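Local coordinates for protein 3-hydroxyadipyl-CoA dehydrogenase (Escherichia coli, PDB 3MOG) that catalyses the NAD-dependent oxidation of 3-hydroxyadipyl-CoA to 3-oxoadipyl-CoA, a step in the breakdown of phenylacetate, at residues Leu172-Ser175 and Gln179-Arg182; Ala202-Glu207 and His450-Glu455; Thr393-Ile398 and Arg443-Leu448; Thr417-Arg420 and Asn424-Tyr427. All blocks are in the same frame, centred on the assembly; numbering follows the deposited sequence. Where two conformers were deposited one is given.

Interaction 1 (Leu172-Ser175 and Gln179-Arg182)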
loop_
_atom_site.group_PDB
_atom_site.type_symbol
_atom_site.label_atom_id
_atom_site.label_comp_id
_atom_site.label_asym_id
_atom_site.label_seq_id
_atom_site.Cartn_x
_atom_site.Cartn_y
_atom_site.Cartn_z
ATOM N N LEU C 172 34.476 -18.643 12.756
ATOM C CA LEU C 172 34.350 -18.709 14.204
ATOM C C LEU C 172 33.089 -19.468 14.667
ATOM O O LEU C 172 33.178 -20.327 15.563
ATOM C CB LEU C 172 34.423 -17.302 14.803
ATOM C CG LEU C 172 34.240 -17.170 16.319
ATOM C CD1 LEU C 172 35.463 -17.679 17.076
ATOM C CD2 LEU C 172 33.977 -15.729 16.644
ATOM N N THR C 173 31.933 -19.181 14.052
ATOM C CA THR C 173 30.697 -19.904 14.406
ATOM C C THR C 173 30.724 -21.365 13.965
ATOM O O THR C 173 30.159 -22.232 14.642
ATOM C CB THR C 173 29.415 -19.218 13.883
ATOM O OG1 THR C 173 29.501 -19.042 12.468
ATOM C CG2 THR C 173 29.228 -17.852 14.550
ATOM N N LEU C 174 31.379 -21.638 12.838
ATOM C CA LEU C 174 31.706 -23.026 12.464
ATOM C C LEU C 174 32.427 -23.674 13.642
ATOM O O LEU C 174 31.965 -24.682 14.170
ATOM C CB LEU C 174 32.554 -23.103 11.173
ATOM C CG LEU C 174 31.816 -23.086 9.821
ATOM C CD1 LEU C 174 32.774 -22.995 8.634
ATOM C CD2 LEU C 174 30.882 -24.290 9.658
ATOM N N SER C 175 33.488 -23.031 14.119
ATOM C CA SER C 175 34.227 -23.548 15.276
ATOM C C SER C 175 33.395 -23.673 16.572
ATOM O O SER C 175 33.773 -24.425 17.464
ATOM C CB SER C 175 35.518 -22.747 15.508
ATOM O OG SER C 175 35.267 -21.519 16.168
ATOM N N GLN C 179 26.104 -23.373 12.283
ATOM C CA GLN C 179 26.090 -23.292 10.838
ATOM C C GLN C 179 25.778 -21.854 10.445
ATOM O O GLN C 179 24.632 -21.413 10.544
ATOM C CB GLN C 179 25.036 -24.246 10.262
ATOM C CG GLN C 179 25.109 -24.423 8.745
ATOM C CD GLN C 179 26.491 -24.847 8.265
ATOM O OE1 GLN C 179 27.031 -25.855 8.718
ATOM N NE2 GLN C 179 27.075 -24.064 7.358
ATOM N N PRO C 180 26.801 -21.110 10.016
ATOM C CA PRO C 180 26.544 -19.752 9.566
ATOM C C PRO C 180 25.925 -19.729 8.167
ATOM O O PRO C 180 26.189 -20.622 7.344
ATOM C CB PRO C 180 27.936 -19.125 9.536
ATOM C CG PRO C 180 28.867 -20.301 9.260
ATOM C CD PRO C 180 28.221 -21.498 9.889
ATOM N N VAL C 181 25.080 -18.728 7.935
ATOM C CA VAL C 181 24.593 -18.375 6.609
ATOM C C VAL C 181 24.804 -16.864 6.463
ATOM O O VAL C 181 24.684 -16.137 7.436
ATOM C CB VAL C 181 23.101 -18.768 6.386
ATOM C CG1 VAL C 181 22.940 -20.286 6.297
ATOM C CG2 VAL C 181 22.168 -18.183 7.481
ATOM N N ARG C 182 25.161 -16.404 5.268
ATOM C CA ARG C 182 25.390 -14.971 5.028
ATOM C C ARG C 182 24.173 -14.338 4.386
ATOM O O ARG C 182 23.510 -14.961 3.564
ATOM C CB ARG C 182 26.582 -14.757 4.105
ATOM C CG ARG C 182 27.808 -15.543 4.512
ATOM C CD ARG C 182 28.466 -16.160 3.297
ATOM N NE ARG C 182 29.567 -17.020 3.713
ATOM C CZ ARG C 182 30.852 -16.686 3.621
ATOM N NH1 ARG C 182 31.205 -15.514 3.099
ATOM N NH2 ARG C 182 31.785 -17.532 4.046
#

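Interaction 2 (Ala202-Glu207 and His450-Glu455)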
loop_
_atom_site.group_PDB
_atom_site.type_symbol
_atom_site.label_atom_id
_atom_site.label_comp_id
_atom_site.label_asym_id
_atom_site.label_seq_id
_atom_site.Cartn_x
_atom_site.Cartn_y
_atom_site.Cartn_z
ATOM N N ALA C 202 -2.322 -19.209 7.057
ATOM C CA ALA C 202 -3.200 -19.716 8.123
ATOM C C ALA C 202 -4.207 -18.681 8.664
ATOM O O ALA C 202 -5.393 -18.983 8.797
ATOM C CB ALA C 202 -2.375 -20.216 9.233
ATOM N N TRP C 203 -3.743 -17.477 8.991
ATOM C CA TRP C 203 -4.665 -16.398 9.391
ATOM C C TRP C 203 -5.749 -16.095 8.350
ATOM O O TRP C 203 -6.913 -15.863 8.707
ATOM C CB TRP C 203 -3.901 -15.128 9.731
ATOM C CG TRP C 203 -2.986 -15.273 10.923
ATOM C CD1 TRP C 203 -1.628 -15.115 10.940
ATOM C CD2 TRP C 203 -3.370 -15.586 12.271
ATOM N NE1 TRP C 203 -1.137 -15.320 12.212
ATOM C CE2 TRP C 203 -2.184 -15.615 13.046
ATOM C CE3 TRP C 203 -4.599 -15.839 12.902
ATOM C CZ2 TRP C 203 -2.191 -15.896 14.418
ATOM C CZ3 TRP C 203 -4.602 -16.120 14.270
ATOM C CH2 TRP C 203 -3.405 -16.136 15.010
ATOM N N ARG C 204 -5.377 -16.119 7.070
ATOM C CA ARG C 204 -6.344 -15.901 5.998
ATOM C C ARG C 204 -7.374 -17.024 5.923
ATOM O O ARG C 204 -8.570 -16.762 5.762
ATOM C CB ARG C 204 -5.649 -15.736 4.658
ATOM C CG ARG C 204 -5.287 -14.297 4.372
ATOM C CD ARG C 204 -4.686 -14.203 3.018
ATOM N NE ARG C 204 -5.685 -14.251 1.956
ATOM C CZ ARG C 204 -5.831 -13.292 1.052
ATOM N NH1 ARG C 204 -5.053 -12.215 1.108
ATOM N NH2 ARG C 204 -6.746 -13.404 0.098
ATOM N N ALA C 205 -6.900 -18.260 6.065
ATOM C CA ALA C 205 -7.766 -19.435 6.095
ATOM C C ALA C 205 -8.716 -19.332 7.295
ATOM O O ALA C 205 -9.923 -19.483 7.145
ATOM C CB ALA C 205 -6.923 -20.723 6.153
ATOM N N LEU C 206 -8.151 -19.006 8.456
ATOM C CA LEU C 206 -8.911 -18.775 9.688
ATOM C C LEU C 206 -9.971 -17.675 9.580
ATOM O O LEU C 206 -11.089 -17.865 10.051
ATOM C CB LEU C 206 -7.959 -18.463 10.836
ATOM C CG LEU C 206 -8.399 -18.738 12.266
ATOM C CD1 LEU C 206 -9.294 -19.979 12.363
ATOM C CD2 LEU C 206 -7.151 -18.914 13.094
ATOM N N GLU C 207 -9.630 -16.554 8.935
ATOM C CA GLU C 207 -10.555 -15.421 8.792
ATOM C C GLU C 207 -11.712 -15.778 7.877
ATOM O O GLU C 207 -12.799 -15.220 8.005
ATOM C CB GLU C 207 -9.826 -14.170 8.260
ATOM C CG GLU C 207 -10.608 -12.847 8.372
ATOM C CD GLU C 207 -9.761 -11.598 8.103
ATOM O OE1 GLU C 207 -8.603 -11.730 7.662
ATOM O OE2 GLU C 207 -10.253 -10.474 8.342
ATOM N N HIS C 450 -5.188 -14.790 -10.141
ATOM C CA HIS C 450 -6.410 -14.544 -10.893
ATOM C C HIS C 450 -7.666 -14.557 -10.000
ATOM O O HIS C 450 -8.460 -13.624 -10.052
ATOM C CB HIS C 450 -6.565 -15.519 -12.060
ATOM C CG HIS C 450 -7.833 -15.317 -12.824
ATOM N ND1 HIS C 450 -7.994 -14.291 -13.733
ATOM C CD2 HIS C 450 -9.017 -15.974 -12.779
ATOM C CE1 HIS C 450 -9.218 -14.334 -14.228
ATOM N NE2 HIS C 450 -9.858 -15.345 -13.666
ATOM N N HIS C 451 -7.827 -15.589 -9.173
ATOM C CA HIS C 451 -9.010 -15.701 -8.334
ATOM C C HIS C 451 -9.193 -14.499 -7.401
ATOM O O HIS C 451 -10.279 -13.920 -7.334
ATOM C CB HIS C 451 -8.987 -16.976 -7.495
ATOM C CG HIS C 451 -10.257 -17.196 -6.738
ATOM N ND1 HIS C 451 -11.309 -17.919 -7.256
ATOM C CD2 HIS C 451 -10.660 -16.761 -5.519
ATOM C CE1 HIS C 451 -12.306 -17.922 -6.389
ATOM N NE2 HIS C 451 -11.935 -17.228 -5.324
ATOM N N TYR C 452 -8.125 -14.144 -6.689
ATOM C CA TYR C 452 -8.169 -13.063 -5.713
ATOM C C TYR C 452 -7.892 -11.669 -6.275
ATOM O O TYR C 452 -8.278 -10.690 -5.656
ATOM C CB TYR C 452 -7.217 -13.356 -4.558
ATOM C CG TYR C 452 -7.667 -14.526 -3.746
ATOM C CD1 TYR C 452 -8.762 -14.414 -2.885
ATOM C CD2 TYR C 452 -7.018 -15.761 -3.854
ATOM C CE1 TYR C 452 -9.201 -15.492 -2.160
ATOM C CE2 TYR C 452 -7.440 -16.847 -3.125
ATOM C CZ TYR C 452 -8.533 -16.712 -2.282
ATOM O OH TYR C 452 -8.940 -17.788 -1.538
ATOM N N GLY C 453 -7.219 -11.589 -7.425
ATOM C CA GLY C 453 -6.836 -10.298 -8.040
ATOM C C GLY C 453 -5.908 -9.500 -7.142
ATOM O O GLY C 453 -5.932 -8.269 -7.133
ATOM N N GLU C 454 -5.107 -10.216 -6.363
ATOM C CA GLU C 454 -4.218 -9.605 -5.396
ATOM C C GLU C 454 -2.783 -9.729 -5.863
ATOM O O GLU C 454 -2.350 -10.790 -6.297
ATOM C CB GLU C 454 -4.353 -10.282 -4.037
ATOM C CG GLU C 454 -5.652 -9.947 -3.303
ATOM C CD GLU C 454 -5.819 -10.767 -2.042
ATOM O OE1 GLU C 454 -4.852 -10.885 -1.258
ATOM O OE2 GLU C 454 -6.923 -11.293 -1.834
ATOM N N GLU C 455 -2.073 -8.616 -5.766
ATOM C CA GLU C 455 -0.634 -8.536 -5.966
ATOM C C GLU C 455 0.102 -9.488 -5.019
ATOM O O GLU C 455 1.163 -9.962 -5.326
ATOM C CB GLU C 455 -0.202 -7.083 -5.740
ATOM C CG GLU C 455 1.262 -6.847 -5.646
ATOM C CD GLU C 455 1.689 -5.497 -6.165
ATOM O OE1 GLU C 455 2.911 -5.237 -6.143
ATOM O OE2 GLU C 455 0.828 -4.709 -6.605
#

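Interaction 3 (Thr393-Ile398 and Arg443-Leu448)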
loop_
_atom_site.group_PDB
_atom_site.type_symbol
_atom_site.label_atom_id
_atom_site.label_comp_id
_atom_site.label_asym_id
_atom_site.label_seq_id
_atom_site.Cartn_x
_atom_site.Cartn_y
_atom_site.Cartn_z
ATOM N N THR C 393 0.213 -22.701 1.011
ATOM C CA THR C 393 1.207 -22.209 1.978
ATOM C C THR C 393 2.638 -22.462 1.499
ATOM O O THR C 393 3.515 -21.595 1.635
ATOM C CB THR C 393 1.014 -22.860 3.377
ATOM O OG1 THR C 393 -0.297 -22.548 3.881
ATOM C CG2 THR C 393 2.053 -22.369 4.369
ATOM N N VAL C 394 2.876 -23.650 0.943
ATOM C CA VAL C 394 4.231 -24.019 0.532
ATOM C C VAL C 394 4.644 -23.229 -0.716
ATOM O O VAL C 394 5.739 -22.694 -0.748
ATOM C CB VAL C 394 4.408 -25.543 0.376
ATOM C CG1 VAL C 394 5.795 -25.863 -0.133
ATOM C CG2 VAL C 394 4.169 -26.266 1.727
ATOM N N ALA C 395 3.739 -23.107 -1.697
ATOM C CA ALA C 395 3.918 -22.200 -2.851
ATOM C C ALA C 395 4.335 -20.789 -2.465
ATOM O O ALA C 395 5.303 -20.251 -3.017
ATOM C CB ALA C 395 2.648 -22.154 -3.743
ATOM N N MET C 396 3.631 -20.196 -1.504
ATOM C CA MET C 396 3.965 -18.830 -1.051
ATOM C C MET C 396 5.291 -18.730 -0.295
ATOM O O MET C 396 6.012 -17.751 -0.466
ATOM C CB MET C 396 2.826 -18.229 -0.252
ATOM C CG MET C 396 1.633 -17.839 -1.130
ATOM S SD MET C 396 1.901 -16.357 -2.110
ATOM C CE MET C 396 1.755 -15.201 -0.762
ATOM N N ILE C 397 5.620 -19.746 0.510
ATOM C CA ILE C 397 6.935 -19.844 1.155
ATOM C C ILE C 397 8.048 -19.856 0.092
ATOM O O ILE C 397 9.031 -19.110 0.193
ATOM C CB ILE C 397 7.044 -21.124 2.053
ATOM C CG1 ILE C 397 6.208 -20.981 3.320
ATOM C CG2 ILE C 397 8.484 -21.405 2.470
ATOM C CD1 ILE C 397 6.009 -22.290 4.077
ATOM N N ILE C 398 7.867 -20.692 -0.930
ATOM C CA ILE C 398 8.838 -20.844 -2.029
ATOM C C ILE C 398 8.998 -19.563 -2.879
ATOM O O ILE C 398 10.105 -19.168 -3.253
ATOM C CB ILE C 398 8.426 -22.039 -2.904
ATOM C CG1 ILE C 398 8.553 -23.347 -2.109
ATOM C CG2 ILE C 398 9.211 -22.096 -4.212
ATOM C CD1 ILE C 398 7.907 -24.531 -2.824
ATOM N N ARG C 443 1.830 -22.352 -11.903
ATOM C CA ARG C 443 0.422 -22.456 -12.317
ATOM C C ARG C 443 -0.564 -22.168 -11.162
ATOM O O ARG C 443 -1.545 -21.438 -11.336
ATOM C CB ARG C 443 0.146 -23.831 -12.927
ATOM C CG ARG C 443 -1.318 -24.059 -13.337
ATOM C CD ARG C 443 -1.501 -25.400 -14.034
ATOM N NE ARG C 443 -0.949 -26.510 -13.253
ATOM C CZ ARG C 443 -0.802 -27.750 -13.707
ATOM N NH1 ARG C 443 -1.177 -28.062 -14.944
ATOM N NH2 ARG C 443 -0.287 -28.681 -12.916
ATOM N N LEU C 444 -0.267 -22.747 -10.004
ATOM C CA LEU C 444 -1.024 -22.549 -8.781
ATOM C C LEU C 444 -1.101 -21.071 -8.385
ATOM O O LEU C 444 -2.198 -20.521 -8.231
ATOM C CB LEU C 444 -0.390 -23.381 -7.676
ATOM C CG LEU C 444 -0.807 -23.242 -6.213
ATOM C CD1 LEU C 444 -2.279 -23.461 -6.025
ATOM C CD2 LEU C 444 -0.043 -24.302 -5.453
ATOM N N LEU C 445 0.054 -20.425 -8.261
ATOM C CA LEU C 445 0.096 -19.017 -7.874
ATOM C C LEU C 445 -0.628 -18.118 -8.877
ATOM O O LEU C 445 -1.349 -17.205 -8.460
ATOM C CB LEU C 445 1.536 -18.543 -7.587
ATOM C CG LEU C 445 2.198 -19.148 -6.333
ATOM C CD1 LEU C 445 3.643 -18.784 -6.238
ATOM C CD2 LEU C 445 1.520 -18.721 -5.042
ATOM N N GLU C 446 -0.481 -18.400 -10.179
ATOM C CA GLU C 446 -1.224 -17.673 -11.235
ATOM C C GLU C 446 -2.723 -17.804 -11.059
ATOM O O GLU C 446 -3.453 -16.816 -11.209
ATOM C CB GLU C 446 -0.837 -18.129 -12.649
ATOM C CG GLU C 446 0.511 -17.612 -13.131
ATOM C CD GLU C 446 0.871 -18.078 -14.541
ATOM O OE1 GLU C 446 0.602 -19.245 -14.873
ATOM O OE2 GLU C 446 1.428 -17.275 -15.317
ATOM N N ASN C 447 -3.181 -19.012 -10.720
ATOM C CA ASN C 447 -4.609 -19.237 -10.444
ATOM C C ASN C 447 -5.078 -18.499 -9.202
ATOM O O ASN C 447 -6.121 -17.852 -9.225
ATOM C CB ASN C 447 -4.927 -20.725 -10.325
ATOM C CG ASN C 447 -5.133 -21.390 -11.676
ATOM O OD1 ASN C 447 -5.609 -20.770 -12.628
ATOM N ND2 ASN C 447 -4.764 -22.651 -11.765
ATOM N N LEU C 448 -4.295 -18.571 -8.128
ATOM C CA LEU C 448 -4.597 -17.788 -6.921
ATOM C C LEU C 448 -4.655 -16.282 -7.200
ATOM O O LEU C 448 -5.580 -15.609 -6.753
ATOM C CB LEU C 448 -3.605 -18.100 -5.806
ATOM C CG LEU C 448 -3.645 -19.545 -5.294
ATOM C CD1 LEU C 448 -2.606 -19.730 -4.254
ATOM C CD2 LEU C 448 -5.024 -19.889 -4.717
#

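Interaction 4 (Thr417-Arg420 and Asn424-Tyr427)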
loop_
_atom_site.group_PDB
_atom_site.type_symbol
_atom_site.label_atom_id
_atom_site.label_comp_id
_atom_site.label_asym_id
_atom_site.label_seq_id
_atom_site.Cartn_x
_atom_site.Cartn_y
_atom_site.Cartn_z
ATOM N N THR C 417 19.415 -23.707 3.839
ATOM C CA THR C 417 19.983 -24.035 5.140
ATOM C C THR C 417 19.278 -23.292 6.260
ATOM O O THR C 417 18.868 -23.905 7.248
ATOM C CB THR C 417 21.475 -23.740 5.171
ATOM O OG1 THR C 417 22.122 -24.555 4.187
ATOM C CG2 THR C 417 22.060 -24.038 6.537
ATOM N N ALA C 418 19.091 -21.985 6.079
ATOM C CA ALA C 418 18.400 -21.161 7.066
ATOM C C ALA C 418 17.017 -21.668 7.443
ATOM O O ALA C 418 16.650 -21.679 8.618
ATOM C CB ALA C 418 18.326 -19.712 6.590
ATOM N N MET C 419 16.252 -22.101 6.449
ATOM C CA MET C 419 14.915 -22.585 6.704
ATOM C C MET C 419 14.930 -23.995 7.346
ATOM O O MET C 419 14.075 -24.310 8.176
ATOM C CB MET C 419 14.067 -22.514 5.427
ATOM C CG MET C 419 13.993 -21.104 4.789
ATOM S SD MET C 419 13.935 -19.696 5.922
ATOM C CE MET C 419 12.291 -19.880 6.560
ATOM N N ARG C 420 15.892 -24.831 6.965
ATOM C CA ARG C 420 16.070 -26.131 7.621
ATOM C C ARG C 420 16.485 -25.993 9.085
ATOM O O ARG C 420 15.971 -26.699 9.947
ATOM C CB ARG C 420 17.099 -26.981 6.883
ATOM C CG ARG C 420 16.514 -28.127 6.082
ATOM C CD ARG C 420 17.627 -28.939 5.440
ATOM N NE ARG C 420 18.257 -28.199 4.351
ATOM C CZ ARG C 420 19.534 -27.830 4.304
ATOM N NH1 ARG C 420 20.360 -28.128 5.302
ATOM N NH2 ARG C 420 19.981 -27.168 3.242
ATOM N N ASN C 424 13.224 -25.339 11.141
ATOM C CA ASN C 424 13.009 -26.787 10.956
ATOM C C ASN C 424 11.997 -27.221 9.895
ATOM O O ASN C 424 11.187 -28.116 10.130
ATOM C CB ASN C 424 12.730 -27.475 12.294
ATOM C CG ASN C 424 13.993 -27.956 12.969
ATOM O OD1 ASN C 424 14.516 -29.023 12.634
ATOM N ND2 ASN C 424 14.492 -27.174 13.923
ATOM N N TYR C 425 12.049 -26.571 8.731
ATOM C CA TYR C 425 11.185 -26.922 7.598
ATOM C C TYR C 425 11.734 -28.231 7.030
ATOM O O TYR C 425 12.946 -28.432 7.052
ATOM C CB TYR C 425 11.204 -25.799 6.547
ATOM C CG TYR C 425 10.387 -24.559 6.906
ATOM C CD1 TYR C 425 9.792 -24.425 8.152
ATOM C CD2 TYR C 425 10.233 -23.510 5.991
ATOM C CE1 TYR C 425 9.035 -23.289 8.478
ATOM C CE2 TYR C 425 9.486 -22.371 6.311
ATOM C CZ TYR C 425 8.903 -22.269 7.565
ATOM O OH TYR C 425 8.171 -21.157 7.913
ATOM N N PRO C 426 10.856 -29.127 6.531
ATOM C CA PRO C 426 11.332 -30.460 6.126
ATOM C C PRO C 426 12.178 -30.455 4.853
ATOM O O PRO C 426 12.855 -31.423 4.574
ATOM C CB PRO C 426 10.032 -31.246 5.916
ATOM C CG PRO C 426 9.031 -30.183 5.505
ATOM C CD PRO C 426 9.401 -28.979 6.327
ATOM N N TYR C 427 12.114 -29.377 4.081
ATOM C CA TYR C 427 13.052 -29.135 2.995
ATOM C C TYR C 427 13.322 -27.656 3.003
ATOM O O TYR C 427 12.447 -26.879 3.405
ATOM C CB TYR C 427 12.445 -29.534 1.635
ATOM C CG TYR C 427 11.986 -30.976 1.577
ATOM C CD1 TYR C 427 10.652 -31.314 1.842
ATOM C CD2 TYR C 427 12.885 -32.000 1.282
ATOM C CE1 TYR C 427 10.223 -32.632 1.820
ATOM C CE2 TYR C 427 12.469 -33.340 1.255
ATOM C CZ TYR C 427 11.136 -33.638 1.518
ATOM O OH TYR C 427 10.706 -34.925 1.481
#

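Interaction 1 (Leu172-Ser175 and Gln179-Arg182)
Thr-173 holds OG1 between its backbone N and carbonyl carbon (chi1 56°), while Leu-174 places CG beside its own N and runs on extended through chi2 (173°); both side chains thereby meet the ring of Pro-180. The hydroxyl oxygen of Thr-173 sits against the ring's methylene groups, OG1 to Pro-180 CB at 3.3 Å and to Pro-180 CG at 3.5 Å, as the two side chains run antiparallel alongside each other. These are van der Waals approaches to carbon. OG1 finds its polar partner one turn back on the helix, the carbonyl oxygen of Leu-169, with that of Cys-170 also within bonding distance. Leu-174 arrives across the ring at about a right angle and meets its CD side: CG and CD2 of Leu-174 each lie 3.9 Å from Pro-180 CD. Gln-179 starts with its CB directed away from the helix, but bends at chi2 (54°), and its OE1 comes to 4.3 Å from Leu-174 CD2, a loose touch. Pro-180 and Thr-173 form the buried side, and Leu-174 the exposed one. No hydrogen bond joins helix to strand; the strand is tied instead to its neighbour 152-157 through the backbones of Gln-179 and Val-181, and Val-155 also packs on Pro-180. Helix 163-175 packs on strand 179-184, into which it leads after a short turn; that strand lies parallel to 152-157, completing a beta-alpha-beta crossover at one margin of the Rossmann-type NAD-binding domain.

Interaction 2 (Ala202-Glu207 and His450-Glu455)
Arg-204, on helix 196-207, reaches Glu-454, just beyond helix 438-452, in an end-on, two-pronged salt bridge that joins the two 3-hydroxyacyl-CoA dehydrogenase C-terminal domains of the chain. The backbones stay well apart, with 12.2 Å between Arg-204 CA and Tyr-452 CA, and two long side chains coming from opposite directions span the gap. Helix 438-452 ends just before Gly-453, whose positive phi (62°) turns the chain toward Glu-454. The tight part is the ion pair: guanidinium and carboxylate planes are only 31° apart, and each terminal nitrogen takes one oxygen. Two bonds of this kind fix the rotation of both groups. Looser is the approach to the buried Tyr-452, whose ring has Arg-204 NH2 over one face, toward the rim, 3.7 Å from CD1; His-451 lies over the opposite face. With the guanidinium meeting the ring by its edge, any cation-pi attraction is weak and long. The tyrosine hydroxyl is hydrogen-bonded to NH1 of Arg-392. On the outer side of the ion pair, where both residues are partly exposed, Arg-458 of a second subunit packs on Glu-454; the contact therefore stands beside a trimer interface. Of the two bonds, NH2 of Arg-204 to OE2 of Glu-454 is nearly straight (2.9 Å, 176°), while NH1 of Arg-204 meets the syn lone pair of OE1 of Glu-454 at 2.7 Å, tilted from the guanidinium plane.

Interaction 3 (Thr393-Ile398 and Arg443-Leu448)
Two helices of the second C-terminal, all-helical domain pack crosswise here: the axes of 393-398 and 443-448 pass 10.2 Å apart with their directions 102° from each other. The nearest backbone approach is the 7.1 Å between Ala-395 CA and Leu-445 CA, and the alanine methyl fills the crossing point. That methyl group is met by two leucines: Ala-395 CB is 3.8 Å from Leu-444 CD2 and equally 3.8 Å from Leu-445 CD2. The leucines reach it by different torsions, Leu-444 with CG anti to its backbone N (chi1 171°) and Leu-445 with CG beside the N (chi1 -68°). On one flank Met-396, bent at both chi2 and chi3, lies slantwise across Leu-445 and lays its sulfur 3.8 Å from Leu-445 CD2, which is thus shared between Ala-395 and the thioether. Behind Met-396, Pro-197 and Glu-201 of helix 196-207 continue the packing, and Trp-391 touches Leu-444. All four touching residues are buried and no hydrogen bond crosses between the segments; backbone bonds such as Ile-397 N to Thr-393 O run along each helix. Cohesion accordingly rests on dispersion and the exclusion of water, forces without direction, and nothing polar across the contact fixes a register.

Interaction 4 (Thr417-Arg420 and Asn424-Tyr427)
The carbonyl oxygen of Met-419 accepts the N-H of Tyr-425 in a nearly straight bond, 3.1 Å from O to N and 173° at the hydrogen, although the donor stands 30° out of the carbonyl plane. It fastens the last part of helix 412-422 to the loop that leads into helix 429-436, within the second C-terminal helical domain. Asn-424 has positive phi (53°), which turns the following chain back. Its CA lies 3.1 Å from Arg-420 O in a CA-H...O contact, weaker than the N-H...O bond that Met-419 O takes. The buried side of the turn is apolar. Met-419 and Tyr-425 run side by side and point the same way; the tyrosine CG lies anti to its carbonyl carbon, bringing the ring along the methionine. Phe-226 meets that ring edge-to-face, and Val-194 and Pro-429 pack on Met-419, embedding the pair among neighbouring helices and loops. Asn-424 faces the exposed side, where Pro-227 touches it. Along the pair, Met-419 CB is 4.0 Å from Tyr-425 CD2, and Met-419 CE approaches the ring obliquely, 3.8 Å from Tyr-425 CE2.

How the interactions relate
Interaction 3 is the fully buried contact; the other three each combine buried and more exposed residues. Interactions 2 and 3 use the same helix 438-452: its middle packs through methyl groups and a thioether, whereas the turn after its end offers a carboxylate to a distant arginine near a neighbouring subunit. Interaction 4 lies inside the loop closed by interaction 3 and touches it where Ile-397 packs on Tyr-425, but relies on a backbone bond as well as apolar cover. Interaction 1 belongs to the NAD-binding domain, yet Gln-179 and Val-181 pack on Thr-417 of interaction 4, joining that strand to the second C-terminal domain.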